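PDB 3LUP: DegV family protein, which binds the fatty acid elaidic acid and may take part in lipid transport or fatty acid metabolism. Local coordinates for residues A[161-166]-A[240-245]; A[180-185]-A[201-206]; A[216-221]-A[244-249]. All coordinates share one frame; numbering follows the deposited sequence.

Interaction 1 (A[161-166]-A[240-245])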
loop_
_atom_site.group_PDB
_atom_site.type_symbol
_atom_site.label_atom_id
_atom_site.label_comp_id
_atom_site.label_asym_id
_atom_site.label_seq_id
_atom_site.Cartn_x
_atom_site.Cartn_y
_atom_site.Cartn_z
ATOM N N PHE A 161 7.477 -6.984 -0.959
ATOM C CA PHE A 161 8.926 -6.937 -1.121
ATOM C C PHE A 161 9.322 -5.876 -2.147
ATOM O O PHE A 161 8.621 -5.676 -3.124
ATOM C CB PHE A 161 9.439 -8.318 -1.525
ATOM C CG PHE A 161 9.484 -9.307 -0.379
ATOM C CD1 PHE A 161 10.712 -9.713 0.165
ATOM C CD2 PHE A 161 8.312 -9.820 0.169
ATOM C CE1 PHE A 161 10.772 -10.612 1.234
ATOM C CE2 PHE A 161 8.365 -10.734 1.239
ATOM C CZ PHE A 161 9.602 -11.126 1.772
ATOM N N ILE A 162 10.446 -5.203 -1.915
ATOM C CA ILE A 162 10.837 -4.029 -2.698
ATOM C C ILE A 162 12.321 -4.014 -2.995
ATOM O O ILE A 162 13.134 -4.400 -2.166
ATOM C CB ILE A 162 10.544 -2.687 -1.946
ATOM C CG1 ILE A 162 9.274 -2.772 -1.080
ATOM C CG2 ILE A 162 10.499 -1.502 -2.929
ATOM C CD1 ILE A 162 9.338 -1.877 0.162
ATOM N N VAL A 163 12.670 -3.548 -4.180
ATOM C CA VAL A 163 14.052 -3.253 -4.496
ATOM C C VAL A 163 14.058 -1.869 -5.093
ATOM O O VAL A 163 13.388 -1.615 -6.094
ATOM C CB VAL A 163 14.672 -4.262 -5.478
ATOM C CG1 VAL A 163 16.022 -3.741 -6.012
ATOM C CG2 VAL A 163 14.826 -5.613 -4.803
ATOM N N VAL A 164 14.790 -0.966 -4.456
ATOM C CA VAL A 164 14.758 0.423 -4.864
ATOM C C VAL A 164 15.981 0.773 -5.707
ATOM O O VAL A 164 16.994 0.049 -5.706
ATOM C CB VAL A 164 14.560 1.398 -3.660
ATOM C CG1 VAL A 164 13.299 1.045 -2.905
ATOM C CG2 VAL A 164 15.770 1.406 -2.734
ATOM N N ASN A 165 15.882 1.874 -6.436
ATOM C CA ASN A 165 17.007 2.306 -7.210
ATOM C C ASN A 165 18.005 3.075 -6.346
ATOM O O ASN A 165 19.215 2.822 -6.394
ATOM C CB ASN A 165 16.562 3.105 -8.413
ATOM C CG ASN A 165 17.647 3.225 -9.423
ATOM O OD1 ASN A 165 17.953 4.323 -9.892
ATOM N ND2 ASN A 165 18.278 2.094 -9.754
ATOM N N ASP A 166 17.495 4.001 -5.541
ATOM C CA ASP A 166 18.341 4.714 -4.596
ATOM C C ASP A 166 17.645 4.907 -3.254
ATOM O O ASP A 166 16.460 5.256 -3.178
ATOM C CB ASP A 166 18.854 6.043 -5.185
ATOM C CG ASP A 166 17.867 7.193 -5.015
ATOM O OD1 ASP A 166 16.674 6.992 -5.359
ATOM O OD2 ASP A 166 18.297 8.281 -4.544
ATOM N N GLN A 240 9.495 0.221 -15.725
ATOM C CA GLN A 240 8.936 -0.678 -16.734
ATOM C C GLN A 240 9.763 -1.939 -16.988
ATOM O O GLN A 240 9.248 -3.054 -16.889
ATOM C CB GLN A 240 8.795 0.090 -18.050
ATOM C CG GLN A 240 7.924 -0.598 -19.082
ATOM C CD GLN A 240 6.510 -0.790 -18.578
ATOM O OE1 GLN A 240 6.004 0.014 -17.783
ATOM N NE2 GLN A 240 5.866 -1.867 -19.018
ATOM N N ASP A 241 11.038 -1.740 -17.326
ATOM C CA ASP A 241 11.943 -2.827 -17.654
ATOM C C ASP A 241 12.224 -3.768 -16.483
ATOM O O ASP A 241 12.305 -4.980 -16.687
ATOM C CB ASP A 241 13.248 -2.272 -18.218
ATOM C CG ASP A 241 13.128 -1.881 -19.679
ATOM O OD1 ASP A 241 12.114 -2.263 -20.320
ATOM O OD2 ASP A 241 14.049 -1.199 -20.199
ATOM N N LYS A 242 12.368 -3.214 -15.278
ATOM C CA LYS A 242 12.601 -4.025 -14.081
ATOM C C LYS A 242 11.363 -4.880 -13.760
ATOM O O LYS A 242 11.486 -6.017 -13.286
ATOM C CB LYS A 242 13.029 -3.181 -12.855
ATOM C CG LYS A 242 14.075 -2.042 -13.109
ATOM C CD LYS A 242 15.036 -1.731 -11.916
ATOM C CE LYS A 242 14.316 -1.670 -10.554
ATOM N NZ LYS A 242 15.130 -1.425 -9.287
ATOM N N ALA A 243 10.176 -4.345 -14.046
ATOM C CA ALA A 243 8.911 -5.053 -13.802
ATOM C C ALA A 243 8.616 -6.144 -14.844
ATOM O O ALA A 243 8.146 -7.223 -14.495
ATOM C CB ALA A 243 7.749 -4.059 -13.694
ATOM N N GLU A 244 8.885 -5.854 -16.118
ATOM C CA GLU A 244 8.738 -6.844 -17.192
ATOM C C GLU A 244 9.715 -7.989 -16.995
ATOM O O GLU A 244 9.383 -9.142 -17.228
ATOM C CB GLU A 244 8.984 -6.216 -18.555
ATOM C CG GLU A 244 7.895 -5.267 -19.016
ATOM C CD GLU A 244 8.143 -4.738 -20.437
ATOM O OE1 GLU A 244 9.294 -4.874 -20.949
ATOM O OE2 GLU A 244 7.185 -4.181 -21.039
ATOM N N GLN A 245 10.924 -7.649 -16.565
ATOM C CA GLN A 245 11.929 -8.627 -16.187
ATOM C C GLN A 245 11.395 -9.555 -15.103
ATOM O O GLN A 245 11.358 -10.770 -15.288
ATOM C CB GLN A 245 13.197 -7.915 -15.710
ATOM C CG GLN A 245 14.188 -8.793 -14.960
ATOM C CD GLN A 245 14.827 -9.859 -15.822
ATOM O OE1 GLN A 245 14.691 -9.863 -17.040
ATOM N NE2 GLN A 245 15.537 -10.770 -15.186
#
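The amino end of K242 reaches the turn where strand 159-163 ends and lies beside the carbonyl of V163. K242 NZ stands 3.6 Å from V163 O, too far for a hydrogen bond, and 4.1 Å from V163 CG1, so one group meets a polar and an apolar part of the same residue. The two side chains are roughly perpendicular, with the lysine meeting the valine by its end alone. Bends at chi2 (-149°) and chi3 (-44°) carry the lysine chain across from its helix; the CA atoms of K242 and V163 are 9.7 Å apart. Beyond this first shell, K242 NZ makes a weak hydrogen bond to G275 O, and the lysine chain also touches E210 and V277. V163 is fixed by backbone pairing with V277 in the six-stranded mixed sheet. I162, the preceding residue, touches the bound elaidic acid, which ties this strand to the lipid pocket. The contact thus joins the end of a pocket-lining strand to the first turn of helix 240-252 without a direct hydrogen bond: closeness between ammonium and carbonyl would give at most a modest electrostatic attraction, and the amino group's weak hydrogen bond goes to G275 O instead.

Interaction 2 (A[180-185]-A[201-206])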
loop_
_atom_site.group_PDB
_atom_site.type_symbol
_atom_site.label_atom_id
_atom_site.label_comp_id
_atom_site.label_asym_id
_atom_site.label_seq_id
_atom_site.Cartn_x
_atom_site.Cartn_y
_atom_site.Cartn_z
ATOM N N SER A 180 19.225 5.459 8.976
ATOM C CA SER A 180 20.386 6.314 9.085
ATOM C C SER A 180 21.581 5.589 9.723
ATOM O O SER A 180 22.737 5.972 9.502
ATOM C CB SER A 180 20.030 7.578 9.861
ATOM O OG SER A 180 19.424 7.244 11.100
ATOM N N ALA A 181 21.298 4.541 10.498
ATOM C CA ALA A 181 22.352 3.711 11.095
ATOM C C ALA A 181 22.891 2.640 10.145
ATOM O O ALA A 181 24.049 2.253 10.240
ATOM C CB ALA A 181 21.865 3.072 12.388
ATOM N N ILE A 182 22.050 2.166 9.232
ATOM C CA ILE A 182 22.430 1.077 8.325
ATOM C C ILE A 182 22.712 1.508 6.869
ATOM O O ILE A 182 23.154 0.686 6.059
ATOM C CB ILE A 182 21.388 -0.085 8.338
ATOM C CG1 ILE A 182 19.993 0.426 7.962
ATOM C CG2 ILE A 182 21.375 -0.786 9.694
ATOM C CD1 ILE A 182 18.971 -0.666 7.738
ATOM N N ILE A 183 22.474 2.780 6.547
ATOM C CA ILE A 183 22.571 3.253 5.156
ATOM C C ILE A 183 23.968 3.053 4.538
ATOM O O ILE A 183 24.082 2.585 3.399
ATOM C CB ILE A 183 22.049 4.711 4.979
ATOM C CG1 ILE A 183 22.143 5.151 3.510
ATOM C CG2 ILE A 183 22.742 5.688 5.940
ATOM C CD1 ILE A 183 21.717 6.633 3.246
ATOM N N GLY A 184 25.015 3.371 5.303
ATOM C CA GLY A 184 26.397 3.191 4.861
ATOM C C GLY A 184 26.731 1.790 4.371
ATOM O O GLY A 184 27.602 1.620 3.529
ATOM N N ASN A 185 26.035 0.786 4.906
ATOM C CA ASN A 185 26.231 -0.617 4.526
ATOM C C ASN A 185 25.461 -1.054 3.282
ATOM O O ASN A 185 25.816 -2.043 2.643
ATOM C CB ASN A 185 25.858 -1.528 5.688
ATOM C CG ASN A 185 26.828 -1.416 6.841
ATOM O OD1 ASN A 185 28.012 -1.100 6.654
ATOM N ND2 ASN A 185 26.332 -1.676 8.052
ATOM N N ILE A 201 9.093 -1.222 7.142
ATOM C CA ILE A 201 9.994 -1.625 6.095
ATOM C C ILE A 201 11.372 -1.851 6.683
ATOM O O ILE A 201 11.945 -0.954 7.313
ATOM C CB ILE A 201 10.043 -0.647 4.942
ATOM C CG1 ILE A 201 8.610 -0.239 4.528
ATOM C CG2 ILE A 201 10.849 -1.284 3.794
ATOM C CD1 ILE A 201 8.538 0.672 3.290
ATOM N N VAL A 202 11.860 -3.080 6.513
ATOM C CA VAL A 202 13.172 -3.501 7.010
ATOM C C VAL A 202 13.907 -4.185 5.860
ATOM O O VAL A 202 13.296 -4.504 4.827
ATOM C CB VAL A 202 13.100 -4.452 8.278
ATOM C CG1 VAL A 202 12.245 -3.855 9.359
ATOM C CG2 VAL A 202 12.601 -5.838 7.928
ATOM N N VAL A 203 15.213 -4.396 6.025
ATOM C CA VAL A 203 15.980 -5.102 5.015
ATOM C C VAL A 203 15.744 -6.591 5.182
ATOM O O VAL A 203 16.005 -7.168 6.235
ATOM C CB VAL A 203 17.494 -4.783 5.082
ATOM C CG1 VAL A 203 18.235 -5.443 3.925
ATOM C CG2 VAL A 203 17.724 -3.272 5.077
ATOM N N TYR A 204 15.223 -7.212 4.135
ATOM C CA TYR A 204 15.093 -8.653 4.127
ATOM C C TYR A 204 16.459 -9.300 3.888
ATOM O O TYR A 204 16.904 -10.115 4.688
ATOM C CB TYR A 204 14.075 -9.084 3.070
ATOM C CG TYR A 204 13.821 -10.569 3.030
ATOM C CD1 TYR A 204 13.092 -11.203 4.039
ATOM C CD2 TYR A 204 14.303 -11.341 1.971
ATOM C CE1 TYR A 204 12.853 -12.572 4.001
ATOM C CE2 TYR A 204 14.067 -12.709 1.919
ATOM C CZ TYR A 204 13.343 -13.317 2.937
ATOM O OH TYR A 204 13.123 -14.671 2.878
ATOM N N GLU A 205 17.135 -8.901 2.807
ATOM C CA GLU A 205 18.363 -9.571 2.379
ATOM C C GLU A 205 19.336 -8.594 1.690
ATOM O O GLU A 205 18.908 -7.755 0.890
ATOM C CB GLU A 205 17.980 -10.723 1.439
ATOM C CG GLU A 205 19.009 -11.828 1.275
ATOM C CD GLU A 205 18.470 -13.026 0.475
ATOM O OE1 GLU A 205 17.325 -13.473 0.750
ATOM O OE2 GLU A 205 19.201 -13.529 -0.423
ATOM N N LYS A 206 20.630 -8.690 2.022
ATOM C CA LYS A 206 21.676 -7.995 1.262
ATOM C C LYS A 206 21.906 -8.775 -0.029
ATOM O O LYS A 206 22.323 -9.933 0.004
ATOM C CB LYS A 206 22.992 -7.900 2.053
ATOM C CG LYS A 206 23.048 -6.815 3.144
ATOM C CD LYS A 206 24.392 -6.790 3.892
ATOM C CE LYS A 206 25.274 -5.612 3.476
ATOM N NZ LYS A 206 26.736 -5.786 3.773
#
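I182 and V203 meet methyl to methyl, their side chains lying alongside each other and pointing opposite ways. The touching atoms are I182 CD1 and V203 CG2, 3.9 Å apart, and no other side-chain atoms of this pair come as near. On the isoleucine, CG1 is tucked among the backbone atoms (chi1 58°), and the extended chi2 of 171° sends CD1 outward from helix 179-186 to the strand. On the valine it is the CG2 branch that faces the helix.

Strand 201-205 is an outermost strand of the mixed sheet, antiparallel to strand 192-195, and contains a classic beta bulge, where Y204 and E205 both face V192. V203 comes just before the bulge and packs also on L193 of the neighbouring strand. Short helix 179-186 meets this outer strand in a small contact at the surface, and I182 is its point of apolar contact with the strand. Two residues upstream of V203, I201 touches the bound elaidic acid, so the same strand serves the lipid pocket at one end and meets the helix further along.

Past the bulge, K206 makes the second contact. Its chain bends at chi3 and passes beside the carbonyl of N185, with K206 CE 3.7 Å and K206 NZ 4.0 Å from N185 O; this is not a hydrogen bond. The lysine comes with the flank of its last methylene, not with the ammonium foremost. The helix is kinked here, and N185 N bonds to I182 O, three residues back, which links the two contacting residues of the helix; K206 packs on I189 as well.

Interaction 3 (A[216-221]-A[244-249])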
loop_
_atom_site.group_PDB
_atom_site.type_symbol
_atom_site.label_atom_id
_atom_site.label_comp_id
_atom_site.label_asym_id
_atom_site.label_seq_id
_atom_site.Cartn_x
_atom_site.Cartn_y
_atom_site.Cartn_z
ATOM N N ARG A 216 16.262 -12.957 -7.169
ATOM C CA ARG A 216 15.907 -13.207 -5.780
ATOM C C ARG A 216 14.438 -12.852 -5.442
ATOM O O ARG A 216 13.788 -13.585 -4.710
ATOM C CB ARG A 216 16.892 -12.497 -4.853
ATOM C CG ARG A 216 16.837 -12.956 -3.413
ATOM C CD ARG A 216 17.513 -14.335 -3.160
ATOM N NE ARG A 216 17.011 -14.865 -1.889
ATOM C CZ ARG A 216 15.962 -15.681 -1.766
ATOM N NH1 ARG A 216 15.310 -16.116 -2.842
ATOM N NH2 ARG A 216 15.564 -16.079 -0.564
ATOM N N LEU A 217 13.910 -11.755 -5.981
ATOM C CA LEU A 217 12.485 -11.434 -5.819
ATOM C C LEU A 217 11.551 -12.541 -6.350
ATOM O O LEU A 217 10.617 -12.967 -5.654
ATOM C CB LEU A 217 12.138 -10.105 -6.501
ATOM C CG LEU A 217 12.524 -8.777 -5.839
ATOM C CD1 LEU A 217 12.167 -7.662 -6.786
ATOM C CD2 LEU A 217 11.851 -8.568 -4.467
ATOM N N ALA A 218 11.815 -12.999 -7.577
ATOM C CA ALA A 218 11.059 -14.108 -8.168
ATOM C C ALA A 218 11.112 -15.362 -7.306
ATOM O O ALA A 218 10.096 -16.017 -7.116
ATOM C CB ALA A 218 11.535 -14.411 -9.552
ATOM N N GLU A 219 12.280 -15.690 -6.764
ATOM C CA GLU A 219 12.388 -16.847 -5.874
ATOM C C GLU A 219 11.563 -16.674 -4.601
ATOM O O GLU A 219 10.943 -17.632 -4.117
ATOM C CB GLU A 219 13.843 -17.147 -5.539
ATOM C CG GLU A 219 14.603 -17.805 -6.685
ATOM C CD GLU A 219 16.112 -17.664 -6.552
ATOM O OE1 GLU A 219 16.599 -17.412 -5.421
ATOM O OE2 GLU A 219 16.819 -17.799 -7.581
ATOM N N ILE A 220 11.533 -15.444 -4.090
ATOM C CA ILE A 220 10.821 -15.127 -2.856
ATOM C C ILE A 220 9.319 -15.272 -3.042
ATOM O O ILE A 220 8.638 -15.810 -2.170
ATOM C CB ILE A 220 11.168 -13.718 -2.342
ATOM C CG1 ILE A 220 12.605 -13.683 -1.813
ATOM C CG2 ILE A 220 10.240 -13.328 -1.222
ATOM C CD1 ILE A 220 13.112 -12.312 -1.442
ATOM N N VAL A 221 8.811 -14.802 -4.180
ATOM C CA VAL A 221 7.398 -14.994 -4.546
ATOM C C VAL A 221 6.999 -16.478 -4.502
ATOM O O VAL A 221 5.913 -16.829 -4.030
ATOM C CB VAL A 221 7.089 -14.461 -5.972
ATOM C CG1 VAL A 221 5.665 -14.800 -6.377
ATOM C CG2 VAL A 221 7.301 -12.972 -6.061
ATOM N N GLU A 244 8.885 -5.854 -16.118
ATOM C CA GLU A 244 8.738 -6.844 -17.192
ATOM C C GLU A 244 9.715 -7.989 -16.995
ATOM O O GLU A 244 9.383 -9.142 -17.228
ATOM C CB GLU A 244 8.984 -6.216 -18.555
ATOM C CG GLU A 244 7.895 -5.267 -19.016
ATOM C CD GLU A 244 8.143 -4.738 -20.437
ATOM O OE1 GLU A 244 9.294 -4.874 -20.949
ATOM O OE2 GLU A 244 7.185 -4.181 -21.039
ATOM N N GLN A 245 10.924 -7.649 -16.565
ATOM C CA GLN A 245 11.929 -8.627 -16.187
ATOM C C GLN A 245 11.395 -9.555 -15.103
ATOM O O GLN A 245 11.358 -10.770 -15.288
ATOM C CB GLN A 245 13.197 -7.915 -15.710
ATOM C CG GLN A 245 14.188 -8.793 -14.960
ATOM C CD GLN A 245 14.827 -9.859 -15.822
ATOM O OE1 GLN A 245 14.691 -9.863 -17.040
ATOM N NE2 GLN A 245 15.537 -10.770 -15.186
ATOM N N LEU A 246 10.972 -8.979 -13.976
ATOM C CA LEU A 246 10.439 -9.765 -12.875
ATOM C C LEU A 246 9.221 -10.565 -13.317
ATOM O O LEU A 246 9.045 -11.709 -12.898
ATOM C CB LEU A 246 10.095 -8.875 -11.685
ATOM C CG LEU A 246 9.533 -9.536 -10.416
ATOM C CD1 LEU A 246 10.314 -10.789 -9.906
ATOM C CD2 LEU A 246 9.393 -8.458 -9.325
ATOM N N TYR A 247 8.397 -9.962 -14.173
ATOM C CA TYR A 247 7.228 -10.627 -14.743
ATOM C C TYR A 247 7.625 -11.895 -15.470
ATOM O O TYR A 247 6.989 -12.942 -15.296
ATOM C CB TYR A 247 6.499 -9.699 -15.713
ATOM C CG TYR A 247 5.233 -10.274 -16.301
ATOM C CD1 TYR A 247 3.997 -10.092 -15.668
ATOM C CD2 TYR A 247 5.260 -10.982 -17.502
ATOM C CE1 TYR A 247 2.834 -10.610 -16.207
ATOM C CE2 TYR A 247 4.097 -11.495 -18.054
ATOM C CZ TYR A 247 2.894 -11.304 -17.402
ATOM O OH TYR A 247 1.752 -11.826 -17.949
ATOM N N ASN A 248 8.671 -11.786 -16.291
ATOM C CA ASN A 248 9.195 -12.926 -17.039
ATOM C C ASN A 248 9.783 -13.982 -16.125
ATOM O O ASN A 248 9.503 -15.156 -16.305
ATOM C CB ASN A 248 10.206 -12.482 -18.093
ATOM C CG ASN A 248 9.580 -11.606 -19.164
ATOM O OD1 ASN A 248 8.398 -11.750 -19.494
ATOM N ND2 ASN A 248 10.368 -10.682 -19.706
ATOM N N LEU A 249 10.562 -13.564 -15.129
ATOM C CA LEU A 249 11.075 -14.487 -14.124
ATOM C C LEU A 249 9.950 -15.270 -13.450
ATOM O O LEU A 249 10.099 -16.454 -13.171
ATOM C CB LEU A 249 11.890 -13.747 -13.062
ATOM C CG LEU A 249 13.227 -13.128 -13.480
ATOM C CD1 LEU A 249 13.713 -12.108 -12.423
ATOM C CD2 LEU A 249 14.286 -14.202 -13.783
#
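The flat groups flank the joint in which L217 and A218 meet L246 and L249, and none of them bridges it. One face of the R216 guanidinium carries I220 CG1, 3.6 Å off the plane and nearer the margin of the group than its middle, while E219 CB lies in plane at its edge. R216 NH1 forms a salt bridge to E219 OE1 within the helix, its hydrogen bond weak and bent, and R216 NE forms a second salt bridge, to E205 OE2 on the edge strand. On the other helix, the ring of Y247 has N248 OD1 at its edge, in plane, and its side chain touches I234 of the sheet.

Between these groups the apolar core is short. L246, with CG anti to the backbone N (chi1 -179°), spreads its two methyls over the facing helix: L246 CD1 lies 3.5 Å from A218 N and 3.8 Å from A218 CB, while L246 CD2 meets L217 CD1 at 3.8 Å. The two leucine side chains stand roughly perpendicular. One turn beyond L246, L249 CB meets A218 CB at 3.6 Å, and here the backbones draw nearest, with 6.0 Å between A218 CA and L249 CA.

The helix segments cross at -46° with their axes 9.3 Å apart. Helix 240-252 is the helix of a beta-alpha-beta crossover between the parallel strands 230-236 and 259-263, packed beside helix 210-224 on the sheet, with L217 reaching F161 and V163 and L246 reaching I234. Alanine's small side chain suits the near approach, and with no hydrogen bond between the segments, their mutual cohesion rests on apolar packing, the salt-bridged R216 and E219 standing outside the interface.

Overall arrangement
Following the chain, strand 159-163 opens the long loop that interaction 1 closes when helix 240-252 arrives. Interaction 2 lies wholly within that loop, a short excursion from helix 179-186 through strand 192-195 to the edge strand 201-205. Helix 210-224 follows directly, and interaction 3 joins it to helix 240-252 after the chain has passed through strand 230-236. Interactions 1 and 3 therefore end on the same helix, sharing E244 and Q245, with centres about 10 Å apart. Interactions 1 and 2 are linked through the sheet, where I162 CD1 packs on I201 CG2 at 4.0 Å. Together the three contacts tie a peripheral helix, the sheet and its two covering helices.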